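Local coordinates for signal recognition particle 54 kDa protein (Aeropyrum pernix, PDB 7EPK), which is the 54 kDa protein of the signal recognition particle, combining a helical bundle and a P-loop GTPase domain with a helical signal peptide binding domain, at residues A[37-42]-A[254-259]; A[241-246]-A[264-269]; A[311-316]-A[347-352]; A[331-336]-A[372-377]. All blocks are in the same frame, centred on the assembly; numbering follows the deposited sequence.

Contact 1: residues A[37-42]-A[254-259]; sequences ADVNVK and GALTAA
Val39 has CG1 anti to its backbone N (chi1 -179°), and this branch meets Leu256. In Leu256, CG takes the crowded position between the backbone N and the carbonyl carbon (chi1 56°). The two side chains cross obliquely, with Val39 CG1 4.0 Å from Leu256 CD1. The backbones are close here too: the CA atoms of Val39 and Gly254 are 5.2 Å apart.

The polar part lies on Thr257. Its OG1 is 3.1 Å from Val39 O and 3.0 Å from Gly254 O. Gly254 O also accepts from the backbone N atoms of Thr257 and Ala258, where helix 255-262 begins.

Asn40 crosses Thr257 at about a right angle, with its ND2 turned to the methyl group CG2. Its OD1 serves its own segment instead. It caps helix 41-57 by a weak bond from Lys42 N, 3.4 Å from Asn40 OD1. Nearby, Ala37 O accepts a hydrogen bond from Arg251 NE.

The contact joins the helical bundle region to the GTPase domain. It combines a small apolar touch with a hydroxyl set among backbone carbonyls of both regions. The polar approach of Thr257 across the contact is therefore to a backbone oxygen, and not to a polar side chain.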
loop_
_atom_site.group_PDB
_atom_site.type_symbol
_atom_site.label_atom_id
_atom_site.label_comp_id
_atom_site.label_asym_id
_atom_site.label_seq_id
_atom_site.Cartn_x
_atom_site.Cartn_y
_atom_site.Cartn_z
ATOM N N ALA A 37 12.414 -16.445 8.916
ATOM C CA ALA A 37 12.613 -15.665 7.666
ATOM C C ALA A 37 13.749 -14.631 7.853
ATOM O O ALA A 37 13.905 -13.738 6.993
ATOM C CB ALA A 37 11.308 -15.019 7.260
ATOM N N ASP A 38 14.528 -14.773 8.938
ATOM C CA ASP A 38 15.792 -14.046 9.254
ATOM C C ASP A 38 15.438 -12.649 9.771
ATOM O O ASP A 38 15.568 -12.390 10.991
ATOM C CB ASP A 38 16.763 -14.039 8.062
ATOM C CG ASP A 38 18.106 -14.681 8.384
ATOM O OD1 ASP A 38 18.297 -15.872 8.018
ATOM O OD2 ASP A 38 18.944 -13.994 9.013
ATOM N N VAL A 39 14.997 -11.786 8.865
ATOM C CA VAL A 39 14.512 -10.413 9.185
ATOM C C VAL A 39 15.600 -9.662 9.954
ATOM O O VAL A 39 16.283 -8.825 9.309
ATOM C CB VAL A 39 13.173 -10.428 9.936
ATOM C CG1 VAL A 39 12.689 -9.022 10.229
ATOM C CG2 VAL A 39 12.123 -11.162 9.126
ATOM N N ASN A 40 15.745 -9.923 11.257
ATOM C CA ASN A 40 16.747 -9.235 12.112
ATOM C C ASN A 40 16.125 -9.071 13.493
ATOM O O ASN A 40 15.166 -8.301 13.614
ATOM C CB ASN A 40 17.199 -7.879 11.545
ATOM C CG ASN A 40 18.489 -7.352 12.141
ATOM O OD1 ASN A 40 18.789 -7.564 13.319
ATOM N ND2 ASN A 40 19.256 -6.638 11.330
ATOM N N VAL A 41 16.662 -9.788 14.475
ATOM C CA VAL A 41 16.191 -9.758 15.887
ATOM C C VAL A 41 15.814 -8.317 16.241
ATOM O O VAL A 41 14.688 -8.143 16.721
ATOM C CB VAL A 41 17.213 -10.367 16.865
ATOM C CG1 VAL A 41 18.633 -10.323 16.328
ATOM C CG2 VAL A 41 17.144 -9.722 18.241
ATOM N N LYS A 42 16.685 -7.332 15.995
ATOM C CA LYS A 42 16.434 -5.909 16.377
ATOM C C LYS A 42 15.166 -5.406 15.665
ATOM O O LYS A 42 14.371 -4.659 16.292
ATOM C CB LYS A 42 17.639 -4.997 16.088
ATOM C CG LYS A 42 18.024 -4.797 14.622
ATOM C CD LYS A 42 19.270 -3.931 14.409
ATOM C CE LYS A 42 19.006 -2.621 13.692
ATOM N NZ LYS A 42 18.147 -1.721 14.494
ATOM N N GLY A 254 15.967 -10.430 4.988
ATOM C CA GLY A 254 17.238 -9.701 4.782
ATOM C C GLY A 254 17.058 -8.497 3.873
ATOM O O GLY A 254 17.731 -7.469 4.079
ATOM N N ALA A 255 16.184 -8.612 2.883
ATOM C CA ALA A 255 15.730 -7.470 2.064
ATOM C C ALA A 255 15.602 -6.229 2.958
ATOM O O ALA A 255 16.306 -5.220 2.695
ATOM C CB ALA A 255 14.414 -7.809 1.404
ATOM N N LEU A 256 14.748 -6.295 3.991
ATOM C CA LEU A 256 14.311 -5.081 4.740
ATOM C C LEU A 256 15.367 -4.671 5.784
ATOM O O LEU A 256 15.126 -3.682 6.511
ATOM C CB LEU A 256 12.921 -5.307 5.338
ATOM C CG LEU A 256 12.778 -6.513 6.247
ATOM C CD1 LEU A 256 13.741 -6.403 7.411
ATOM C CD2 LEU A 256 11.347 -6.628 6.730
ATOM N N THR A 257 16.501 -5.382 5.833
ATOM C CA THR A 257 17.736 -4.949 6.539
ATOM C C THR A 257 18.491 -3.976 5.627
ATOM O O THR A 257 18.849 -2.877 6.106
ATOM C CB THR A 257 18.624 -6.129 6.966
ATOM O OG1 THR A 257 17.861 -7.336 7.064
ATOM C CG2 THR A 257 19.299 -5.871 8.297
ATOM N N ALA A 258 18.705 -4.364 4.364
ATOM C CA ALA A 258 19.363 -3.539 3.317
ATOM C C ALA A 258 18.503 -2.298 3.037
ATOM O O ALA A 258 19.076 -1.181 2.880
ATOM C CB ALA A 258 19.598 -4.352 2.063
ATOM N N ALA A 259 17.176 -2.484 3.012
ATOM C CA ALA A 259 16.177 -1.396 2.936
ATOM C C ALA A 259 16.520 -0.324 3.970
ATOM O O ALA A 259 16.640 0.870 3.598
ATOM C CB ALA A 259 14.816 -1.963 3.190
#

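Contact 2: residues A[241-246]-A[264-269]; sequences IIVTKM and ARIKFI. With GDP (guanosine-5'-diphosphate), chain B.
Ile241 and Ile266 pair in a parallel beta ladder, and backbone hydrogen bonds hold it. Ile241 N donates to Arg265 O at 2.9 Å, in the plane of that carbonyl. Ile241 O accepts from Lys267 N, nearly along the C=O axis. Further on, Val243 N donates to Phe268 O at 3.0 Å, and Val243 pairs with Ile269. Segment 264-269 has one residue more than its partner between these two pairings. CA-H...O contacts support the ladder, such as Ile266 CA to Ile241 O at 3.2 Å.

Apolar contacts lie on both faces. On one, Ile241 CG2, the branch anti to its backbone N, is 4.1 Å from Ile266 CG1. On the same face Ile269 CD1 is 3.8 Å from Val243 CB. On the other, Ile242 and Phe268 run side by side and point the same way, with Ile242 CG2 3.9 Å from Phe268 CB.

The ligand contacts come just past strand 240-244. Lys245 N donates to GDP O6 at 3.1 Å and 166°. Asp247 OD1 is also hydrogen-bonded to GDP. The run Thr244 to Asp247 fits the base-recognition motif of P-loop GTPases.

Strand 212-218 flanks strand 240-244 on its other edge, and Glu212 there forms a salt bridge with Lys267. Helix 255-262, the crossover of this beta-alpha-beta unit, packs on Ile241, Val243 and Ile266. Helix 109-122 covers the face of Ile242 and Phe268.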
loop_
_atom_site.group_PDB
_atom_site.type_symbol
_atom_site.label_atom_id
_atom_site.label_comp_id
_atom_site.label_asym_id
_atom_site.label_seq_id
_atom_site.Cartn_x
_atom_site.Cartn_y
_atom_site.Cartn_z
ATOM N N ILE A 241 15.847 -1.143 -4.330
ATOM C CA ILE A 241 16.239 -2.555 -4.051
ATOM C C ILE A 241 15.237 -3.459 -4.746
ATOM O O ILE A 241 14.027 -3.207 -4.676
ATOM C CB ILE A 241 16.336 -2.872 -2.547
ATOM C CG1 ILE A 241 17.518 -2.130 -1.914
ATOM C CG2 ILE A 241 16.422 -4.375 -2.316
ATOM C CD1 ILE A 241 17.584 -2.202 -0.414
ATOM N N ILE A 242 15.754 -4.479 -5.410
ATOM C CA ILE A 242 14.942 -5.492 -6.124
ATOM C C ILE A 242 15.370 -6.815 -5.516
ATOM O O ILE A 242 16.581 -7.033 -5.425
ATOM C CB ILE A 242 15.159 -5.427 -7.647
ATOM C CG1 ILE A 242 14.756 -4.062 -8.211
ATOM C CG2 ILE A 242 14.405 -6.566 -8.309
ATOM C CD1 ILE A 242 14.999 -3.868 -9.693
ATOM N N VAL A 243 14.419 -7.624 -5.057
ATOM C CA VAL A 243 14.742 -8.880 -4.334
ATOM C C VAL A 243 14.329 -10.061 -5.214
ATOM O O VAL A 243 13.117 -10.171 -5.524
ATOM C CB VAL A 243 14.097 -8.911 -2.936
ATOM C CG1 VAL A 243 14.437 -10.191 -2.192
ATOM C CG2 VAL A 243 14.521 -7.715 -2.105
ATOM N N THR A 244 15.314 -10.891 -5.579
ATOM C CA THR A 244 15.185 -12.057 -6.490
ATOM C C THR A 244 15.088 -13.369 -5.696
ATOM O O THR A 244 15.556 -13.395 -4.545
ATOM C CB THR A 244 16.390 -12.123 -7.435
ATOM O OG1 THR A 244 17.548 -12.253 -6.611
ATOM C CG2 THR A 244 16.495 -10.910 -8.332
ATOM N N LYS A 245 14.543 -14.423 -6.316
ATOM C CA LYS A 245 14.489 -15.807 -5.772
ATOM C C LYS A 245 13.560 -15.838 -4.545
ATOM O O LYS A 245 13.984 -16.293 -3.452
ATOM C CB LYS A 245 15.908 -16.299 -5.479
ATOM C CG LYS A 245 16.824 -16.348 -6.695
ATOM C CD LYS A 245 18.143 -17.027 -6.418
ATOM C CE LYS A 245 18.817 -17.553 -7.668
ATOM N NZ LYS A 245 19.295 -16.439 -8.514
ATOM N N MET A 246 12.325 -15.364 -4.741
ATOM C CA MET A 246 11.181 -15.485 -3.803
ATOM C C MET A 246 10.255 -16.585 -4.331
ATOM O O MET A 246 9.041 -16.321 -4.480
ATOM C CB MET A 246 10.429 -14.155 -3.713
ATOM C CG MET A 246 11.248 -13.067 -3.052
ATOM S SD MET A 246 11.175 -13.238 -1.260
ATOM C CE MET A 246 11.872 -11.670 -0.754
ATOM N N ALA A 264 16.482 2.795 1.367
ATOM C CA ALA A 264 15.974 2.568 -0.008
ATOM C C ALA A 264 14.737 1.687 0.044
ATOM O O ALA A 264 14.656 0.833 0.924
ATOM C CB ALA A 264 17.010 1.912 -0.880
ATOM N N ARG A 265 13.835 1.883 -0.906
ATOM C CA ARG A 265 12.560 1.148 -0.973
ATOM C C ARG A 265 12.824 -0.119 -1.783
ATOM O O ARG A 265 13.681 -0.118 -2.701
ATOM C CB ARG A 265 11.427 1.982 -1.587
ATOM C CG ARG A 265 11.709 3.475 -1.692
ATOM C CD ARG A 265 10.632 4.233 -2.443
ATOM N NE ARG A 265 11.174 5.461 -3.011
ATOM C CZ ARG A 265 10.478 6.351 -3.710
ATOM N NH1 ARG A 265 9.187 6.158 -3.929
ATOM N NH2 ARG A 265 11.078 7.436 -4.178
ATOM N N ILE A 266 12.101 -1.164 -1.441
ATOM C CA ILE A 266 12.030 -2.396 -2.254
ATOM C C ILE A 266 10.960 -2.149 -3.312
ATOM O O ILE A 266 9.772 -2.071 -2.940
ATOM C CB ILE A 266 11.730 -3.592 -1.346
ATOM C CG1 ILE A 266 12.874 -3.789 -0.351
ATOM C CG2 ILE A 266 11.442 -4.840 -2.164
ATOM C CD1 ILE A 266 12.563 -4.792 0.731
ATOM N N LYS A 267 11.365 -2.007 -4.574
ATOM C CA LYS A 267 10.458 -1.613 -5.674
ATOM C C LYS A 267 9.885 -2.846 -6.366
ATOM O O LYS A 267 8.770 -2.751 -6.891
ATOM C CB LYS A 267 11.208 -0.714 -6.647
ATOM C CG LYS A 267 11.609 0.647 -6.087
ATOM C CD LYS A 267 11.386 1.799 -7.057
ATOM C CE LYS A 267 11.682 1.442 -8.504
ATOM N NZ LYS A 267 11.894 2.656 -9.324
ATOM N N PHE A 268 10.616 -3.956 -6.397
ATOM C CA PHE A 268 10.244 -5.145 -7.207
ATOM C C PHE A 268 10.726 -6.422 -6.529
ATOM O O PHE A 268 11.830 -6.426 -5.935
ATOM C CB PHE A 268 10.831 -5.060 -8.619
ATOM C CG PHE A 268 10.175 -4.020 -9.487
ATOM C CD1 PHE A 268 8.976 -4.290 -10.128
ATOM C CD2 PHE A 268 10.754 -2.773 -9.651
ATOM C CE1 PHE A 268 8.357 -3.321 -10.902
ATOM C CE2 PHE A 268 10.139 -1.809 -10.434
ATOM C CZ PHE A 268 8.939 -2.080 -11.052
ATOM N N ILE A 269 9.895 -7.462 -6.638
ATOM C CA ILE A 269 10.141 -8.822 -6.083
ATOM C C ILE A 269 10.382 -9.745 -7.275
ATOM O O ILE A 269 9.587 -9.683 -8.249
ATOM C CB ILE A 269 8.956 -9.275 -5.189
ATOM C CG1 ILE A 269 9.284 -9.247 -3.693
ATOM C CG2 ILE A 269 8.434 -10.658 -5.582
ATOM C CD1 ILE A 269 10.343 -8.258 -3.289
HETATM P PB GDP B . 23.642 -12.232 -12.540
HETATM O O1B GDP B . 25.037 -12.817 -12.514
HETATM O O2B GDP B . 23.406 -11.345 -11.332
HETATM O O3B GDP B . 23.238 -11.564 -13.845
HETATM O O3A GDP B . 22.575 -13.427 -12.396
HETATM P PA GDP B . 21.743 -14.093 -13.626
HETATM O O1A GDP B . 22.795 -14.638 -14.581
HETATM O O2A GDP B . 20.583 -13.233 -14.070
HETATM O "O5'" GDP B . 21.000 -15.362 -12.991
HETATM C "C5'" GDP B . 21.657 -16.266 -12.083
HETATM C "C4'" GDP B . 20.662 -17.363 -11.746
HETATM O "O4'" GDP B . 19.586 -16.794 -10.988
HETATM C "C3'" GDP B . 20.032 -17.944 -13.009
HETATM O "O3'" GDP B . 20.033 -19.365 -12.922
HETATM C "C2'" GDP B . 18.624 -17.367 -13.060
HETATM O "O2'" GDP B . 17.730 -18.260 -13.741
HETATM C "C1'" GDP B . 18.314 -17.165 -11.567
HETATM N N9 GDP B . 17.235 -16.194 -11.142
HETATM C C8 GDP B . 17.204 -14.857 -11.305
HETATM N N7 GDP B . 16.085 -14.302 -10.761
HETATM C C5 GDP B . 15.393 -15.299 -10.209
HETATM C C6 GDP B . 14.132 -15.411 -9.471
HETATM O O6 GDP B . 13.441 -14.402 -9.251
HETATM N N1 GDP B . 13.733 -16.625 -9.073
HETATM C C2 GDP B . 14.456 -17.736 -9.322
HETATM N N2 GDP B . 13.992 -18.930 -8.875
HETATM N N3 GDP B . 15.634 -17.705 -9.997
HETATM C C4 GDP B . 16.139 -16.533 -10.457
#

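Contact 3: residues A[311-316]-A[347-352]; sequences ELDRAA and QMLPGA
The side chain of Asp313 lies aslant those of Leu349 and Pro350. In Asp313, CG is anti to the backbone N (chi1 -171°), which turns it towards Pro350. The carboxylate oxygen OD2 lies near Leu349 CD1 and Pro350 CD, at the start of helix 350-356. These are contacts of a polar oxygen with carbon, and no hydrogen bond links the two segments. Leu349 holds the N-cap position of that helix.

Ala316 faces the first turn of the same helix. Its CB sits against the backbone, 3.5 Å from Gly351 C and 3.3 Å from Ala352 N. Gly351 has no side chain to hold the two helices apart. The CA atoms of Ala316 and Gly351 therefore lie 4.7 Å from each other.

Leu312 completes the apolar side. Its CD2 is 4.2 Å from Ala352 CB, and Ala316 CB is 4.3 Å from that same methyl group. Within segment 311-316, Arg314 NH2 makes a salt bridge with Glu311 OE2 at 3.1 Å.

Helix 293-320 thus receives the start of helix 350-356. It also packs on helix 326-337, where Leu312 touches Met336 and Ala315 touches Gln332. Loop residues close in as well: Leu342 lies on Leu312, and Leu363 on Ala352.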
loop_
_atom_site.group_PDB
_atom_site.type_symbol
_atom_site.label_atom_id
_atom_site.label_comp_id
_atom_site.label_asym_id
_atom_site.label_seq_id
_atom_site.Cartn_x
_atom_site.Cartn_y
_atom_site.Cartn_z
ATOM N N GLU A 311 -21.511 5.570 13.828
ATOM C CA GLU A 311 -21.924 6.936 13.395
ATOM C C GLU A 311 -23.453 6.988 13.287
ATOM O O GLU A 311 -24.047 7.951 13.791
ATOM C CB GLU A 311 -21.282 7.354 12.071
ATOM C CG GLU A 311 -20.038 8.211 12.236
ATOM C CD GLU A 311 -20.275 9.622 12.745
ATOM O OE1 GLU A 311 -20.112 10.584 11.952
ATOM O OE2 GLU A 311 -20.608 9.762 13.935
ATOM N N LEU A 312 -24.077 5.978 12.679
ATOM C CA LEU A 312 -25.559 5.890 12.608
ATOM C C LEU A 312 -26.130 5.752 14.022
ATOM O O LEU A 312 -27.119 6.440 14.309
ATOM C CB LEU A 312 -25.966 4.707 11.729
ATOM C CG LEU A 312 -27.461 4.600 11.439
ATOM C CD1 LEU A 312 -27.969 5.826 10.697
ATOM C CD2 LEU A 312 -27.772 3.344 10.648
ATOM N N ASP A 313 -25.518 4.909 14.861
ATOM C CA ASP A 313 -25.868 4.717 16.295
ATOM C C ASP A 313 -26.031 6.078 16.974
ATOM O O ASP A 313 -27.119 6.324 17.544
ATOM C CB ASP A 313 -24.801 3.894 17.024
ATOM C CG ASP A 313 -25.187 3.483 18.436
ATOM O OD1 ASP A 313 -24.862 4.248 19.374
ATOM O OD2 ASP A 313 -25.807 2.402 18.585
ATOM N N ARG A 314 -24.986 6.912 16.922
ATOM C CA ARG A 314 -24.978 8.258 17.548
ATOM C C ARG A 314 -26.056 9.120 16.875
ATOM O O ARG A 314 -26.779 9.814 17.593
ATOM C CB ARG A 314 -23.587 8.898 17.469
ATOM C CG ARG A 314 -23.555 10.341 17.950
ATOM C CD ARG A 314 -22.189 10.789 18.425
ATOM N NE ARG A 314 -21.293 11.079 17.318
ATOM C CZ ARG A 314 -21.320 12.188 16.583
ATOM N NH1 ARG A 314 -22.218 13.133 16.816
ATOM N NH2 ARG A 314 -20.446 12.344 15.604
ATOM N N ALA A 315 -26.183 9.048 15.551
ATOM C CA ALA A 315 -27.094 9.904 14.757
ATOM C C ALA A 315 -28.547 9.628 15.155
ATOM O O ALA A 315 -29.281 10.605 15.382
ATOM C CB ALA A 315 -26.873 9.677 13.287
ATOM N N ALA A 316 -28.939 8.350 15.220
ATOM C CA ALA A 316 -30.254 7.888 15.724
ATOM C C ALA A 316 -30.372 8.243 17.207
ATOM O O ALA A 316 -31.365 8.887 17.581
ATOM C CB ALA A 316 -30.419 6.405 15.519
ATOM N N GLN A 347 -28.318 -5.876 11.695
ATOM C CA GLN A 347 -28.908 -4.552 12.041
ATOM C C GLN A 347 -28.268 -4.042 13.344
ATOM O O GLN A 347 -27.702 -2.928 13.318
ATOM C CB GLN A 347 -30.427 -4.694 12.181
ATOM C CG GLN A 347 -31.217 -3.531 11.603
ATOM C CD GLN A 347 -31.040 -2.242 12.370
ATOM O OE1 GLN A 347 -30.719 -2.233 13.558
ATOM N NE2 GLN A 347 -31.269 -1.132 11.687
ATOM N N MET A 348 -28.360 -4.852 14.415
ATOM C CA MET A 348 -27.806 -4.664 15.794
ATOM C C MET A 348 -27.561 -3.181 16.102
ATOM O O MET A 348 -26.376 -2.820 16.282
ATOM C CB MET A 348 -26.488 -5.427 15.997
ATOM C CG MET A 348 -26.457 -6.829 15.397
ATOM S SD MET A 348 -27.628 -8.026 16.122
ATOM C CE MET A 348 -26.682 -8.634 17.517
ATOM N N LEU A 349 -28.633 -2.379 16.195
ATOM C CA LEU A 349 -28.581 -0.915 16.474
ATOM C C LEU A 349 -29.677 -0.545 17.479
ATOM O O LEU A 349 -30.855 -0.766 17.205
ATOM C CB LEU A 349 -28.759 -0.157 15.150
ATOM C CG LEU A 349 -27.647 0.817 14.748
ATOM C CD1 LEU A 349 -27.172 1.660 15.924
ATOM C CD2 LEU A 349 -26.476 0.083 14.104
ATOM N N PRO A 350 -29.340 0.000 18.677
ATOM C CA PRO A 350 -30.350 0.490 19.621
ATOM C C PRO A 350 -31.218 1.598 19.004
ATOM O O PRO A 350 -32.397 1.353 18.784
ATOM C CB PRO A 350 -29.548 1.026 20.824
ATOM C CG PRO A 350 -28.189 0.368 20.703
ATOM C CD PRO A 350 -27.979 0.127 19.220
ATOM N N GLY A 351 -30.612 2.760 18.725
ATOM C CA GLY A 351 -31.278 3.941 18.147
ATOM C C GLY A 351 -32.013 3.590 16.867
ATOM O O GLY A 351 -33.249 3.638 16.882
ATOM N N ALA A 352 -31.276 3.201 15.822
ATOM C CA ALA A 352 -31.773 2.982 14.438
ATOM C C ALA A 352 -32.938 1.975 14.396
ATOM O O ALA A 352 -33.822 2.143 13.524
ATOM C CB ALA A 352 -30.639 2.535 13.547
#

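Contact 4: residues A[331-336]-A[372-377]; sequences RQLRAM and RWMAII
Leu333 meets Trp373 and Met374 where two helices of the signal peptide binding domain pack together. Leu333 CD1 is 3.7 Å from Trp373 CB, and these side chains cross at about a right angle. Leu333 and Met374 slide past each other in opposite directions, with Leu333 CB 3.8 Å from Met374 CG. Leu333 CD1 also lies 4.2 Å from Ile377 CD1.

The helices 326-337 and 367-379 belong to the all-helical part of the chain. Their segments run roughly antiparallel, at 146° between directions and 9.9 Å between axes. Leu333 and Met374 bury the larger part of the surface between these segments.

In Met374, SD is anti to CA (chi2 175°). This extended course carries SD to the backbone of Arg334, 3.5 Å from Arg334 N, and 4.3 Å from Arg334 CB. Leu365 of a loop touches both Leu333 and Trp373. From helix 409-423, Tyr416 meets the Trp373 ring and hydrogen-bonds Gln332 NE2.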
loop_
_atom_site.group_PDB
_atom_site.type_symbol
_atom_site.label_atom_id
_atom_site.label_comp_id
_atom_site.label_asym_id
_atom_site.label_seq_id
_atom_site.Cartn_x
_atom_site.Cartn_y
_atom_site.Cartn_z
ATOM N N ARG A 331 -24.497 14.134 9.390
ATOM C CA ARG A 331 -23.666 12.990 9.849
ATOM C C ARG A 331 -24.466 11.706 9.642
ATOM O O ARG A 331 -23.853 10.678 9.255
ATOM C CB ARG A 331 -23.262 13.133 11.321
ATOM C CG ARG A 331 -22.130 14.120 11.565
ATOM C CD ARG A 331 -21.601 14.059 12.990
ATOM N NE ARG A 331 -20.847 15.266 13.325
ATOM C CZ ARG A 331 -21.343 16.338 13.943
ATOM N NH1 ARG A 331 -20.571 17.389 14.167
ATOM N NH2 ARG A 331 -22.606 16.358 14.337
ATOM N N GLN A 332 -25.776 11.784 9.912
ATOM C CA GLN A 332 -26.759 10.688 9.724
ATOM C C GLN A 332 -26.759 10.258 8.254
ATOM O O GLN A 332 -26.624 9.062 8.013
ATOM C CB GLN A 332 -28.145 11.148 10.166
ATOM C CG GLN A 332 -29.196 10.045 10.117
ATOM C CD GLN A 332 -30.550 10.584 10.496
ATOM O OE1 GLN A 332 -30.741 11.100 11.600
ATOM N NE2 GLN A 332 -31.478 10.506 9.553
ATOM N N LEU A 333 -26.871 11.202 7.317
ATOM C CA LEU A 333 -26.944 10.904 5.861
ATOM C C LEU A 333 -25.617 10.284 5.425
ATOM O O LEU A 333 -25.656 9.177 4.841
ATOM C CB LEU A 333 -27.258 12.176 5.066
ATOM C CG LEU A 333 -28.610 12.825 5.375
ATOM C CD1 LEU A 333 -28.710 14.229 4.792
ATOM C CD2 LEU A 333 -29.753 11.958 4.886
ATOM N N ARG A 334 -24.491 10.952 5.711
ATOM C CA ARG A 334 -23.133 10.429 5.396
ATOM C C ARG A 334 -23.064 8.958 5.813
ATOM O O ARG A 334 -22.700 8.130 4.983
ATOM C CB ARG A 334 -22.026 11.203 6.109
ATOM C CG ARG A 334 -20.629 10.665 5.816
ATOM C CD ARG A 334 -19.504 11.479 6.440
ATOM N NE ARG A 334 -18.520 10.629 7.104
ATOM C CZ ARG A 334 -18.749 9.896 8.201
ATOM N NH1 ARG A 334 -19.941 9.883 8.783
ATOM N NH2 ARG A 334 -17.771 9.165 8.711
ATOM N N ALA A 335 -23.447 8.667 7.056
ATOM C CA ALA A 335 -23.428 7.316 7.665
ATOM C C ALA A 335 -24.299 6.352 6.845
ATOM O O ALA A 335 -23.804 5.266 6.473
ATOM C CB ALA A 335 -23.875 7.390 9.113
ATOM N N MET A 336 -25.544 6.740 6.574
ATOM C CA MET A 336 -26.544 5.918 5.838
ATOM C C MET A 336 -26.045 5.630 4.415
ATOM O O MET A 336 -26.074 4.441 3.998
ATOM C CB MET A 336 -27.887 6.649 5.765
ATOM C CG MET A 336 -28.571 6.779 7.098
ATOM S SD MET A 336 -29.986 7.866 6.968
ATOM C CE MET A 336 -31.157 6.728 6.235
ATOM N N ARG A 372 -28.497 14.793 -2.266
ATOM C CA ARG A 372 -29.021 16.150 -2.578
ATOM C C ARG A 372 -29.103 16.918 -1.258
ATOM O O ARG A 372 -28.671 18.087 -1.206
ATOM C CB ARG A 372 -30.406 16.102 -3.248
ATOM C CG ARG A 372 -30.432 15.715 -4.727
ATOM C CD ARG A 372 -31.777 16.041 -5.380
ATOM N NE ARG A 372 -32.943 15.497 -4.676
ATOM C CZ ARG A 372 -33.457 14.279 -4.856
ATOM N NH1 ARG A 372 -32.918 13.442 -5.727
ATOM N NH2 ARG A 372 -34.500 13.894 -4.144
ATOM N N TRP A 373 -29.640 16.263 -0.227
ATOM C CA TRP A 373 -29.798 16.837 1.129
ATOM C C TRP A 373 -28.434 17.244 1.677
ATOM O O TRP A 373 -28.365 18.313 2.304
ATOM C CB TRP A 373 -30.521 15.842 2.031
ATOM C CG TRP A 373 -31.990 15.835 1.777
ATOM C CD1 TRP A 373 -32.639 16.430 0.736
ATOM C CD2 TRP A 373 -33.001 15.191 2.571
ATOM N NE1 TRP A 373 -33.984 16.210 0.829
ATOM C CE2 TRP A 373 -34.239 15.448 1.942
ATOM C CE3 TRP A 373 -32.992 14.419 3.744
ATOM C CZ2 TRP A 373 -35.447 14.972 2.463
ATOM C CZ3 TRP A 373 -34.187 13.952 4.257
ATOM C CH2 TRP A 373 -35.398 14.225 3.622
ATOM N N MET A 374 -27.389 16.448 1.419
ATOM C CA MET A 374 -26.017 16.747 1.895
ATOM C C MET A 374 -25.500 17.996 1.165
ATOM O O MET A 374 -24.997 18.908 1.848
ATOM C CB MET A 374 -25.081 15.538 1.764
ATOM C CG MET A 374 -25.210 14.564 2.968
ATOM S SD MET A 374 -24.254 12.994 2.889
ATOM C CE MET A 374 -22.642 13.659 2.474
ATOM N N ALA A 375 -25.707 18.104 -0.147
ATOM C CA ALA A 375 -25.298 19.273 -0.973
ATOM C C ALA A 375 -25.967 20.536 -0.433
ATOM O O ALA A 375 -25.278 21.569 -0.313
ATOM C CB ALA A 375 -25.676 19.046 -2.417
ATOM N N ILE A 376 -27.271 20.424 -0.150
ATOM C CA ILE A 376 -28.143 21.478 0.451
ATOM C C ILE A 376 -27.470 22.010 1.720
ATOM O O ILE A 376 -27.255 23.212 1.793
ATOM C CB ILE A 376 -29.551 20.922 0.770
ATOM C CG1 ILE A 376 -30.367 20.587 -0.483
ATOM C CG2 ILE A 376 -30.298 21.865 1.700
ATOM C CD1 ILE A 376 -31.105 21.759 -1.074
ATOM N N ILE A 377 -27.203 21.128 2.691
ATOM C CA ILE A 377 -26.636 21.479 4.027
ATOM C C ILE A 377 -25.290 22.176 3.797
ATOM O O ILE A 377 -25.010 23.205 4.433
ATOM C CB ILE A 377 -26.506 20.233 4.931
ATOM C CG1 ILE A 377 -27.861 19.596 5.244
ATOM C CG2 ILE A 377 -25.791 20.579 6.223
ATOM C CD1 ILE A 377 -27.751 18.233 5.832
#

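Overall arrangement
From the N terminus, contact 1 opens first, and its long loop returns at 254-259. This ties the helical bundle region to the GTPase domain. Contact 2 opens at 241-246, before that loop closes, and ends at 264-269, so the two cross. They also touch, through helix 255-262 against strand 240-244. Contacts 3 and 4 come after both and cross each other. Contact 3 joins helix 293-320 to the start of helix 350-356. Contact 4 joins helices 326-337 and 367-379 of the signal peptide binding domain. Helices 293-320 and 326-337 touch where these two contacts meet. The nearest atoms of contacts 2 and 4 are about 30 Å apart.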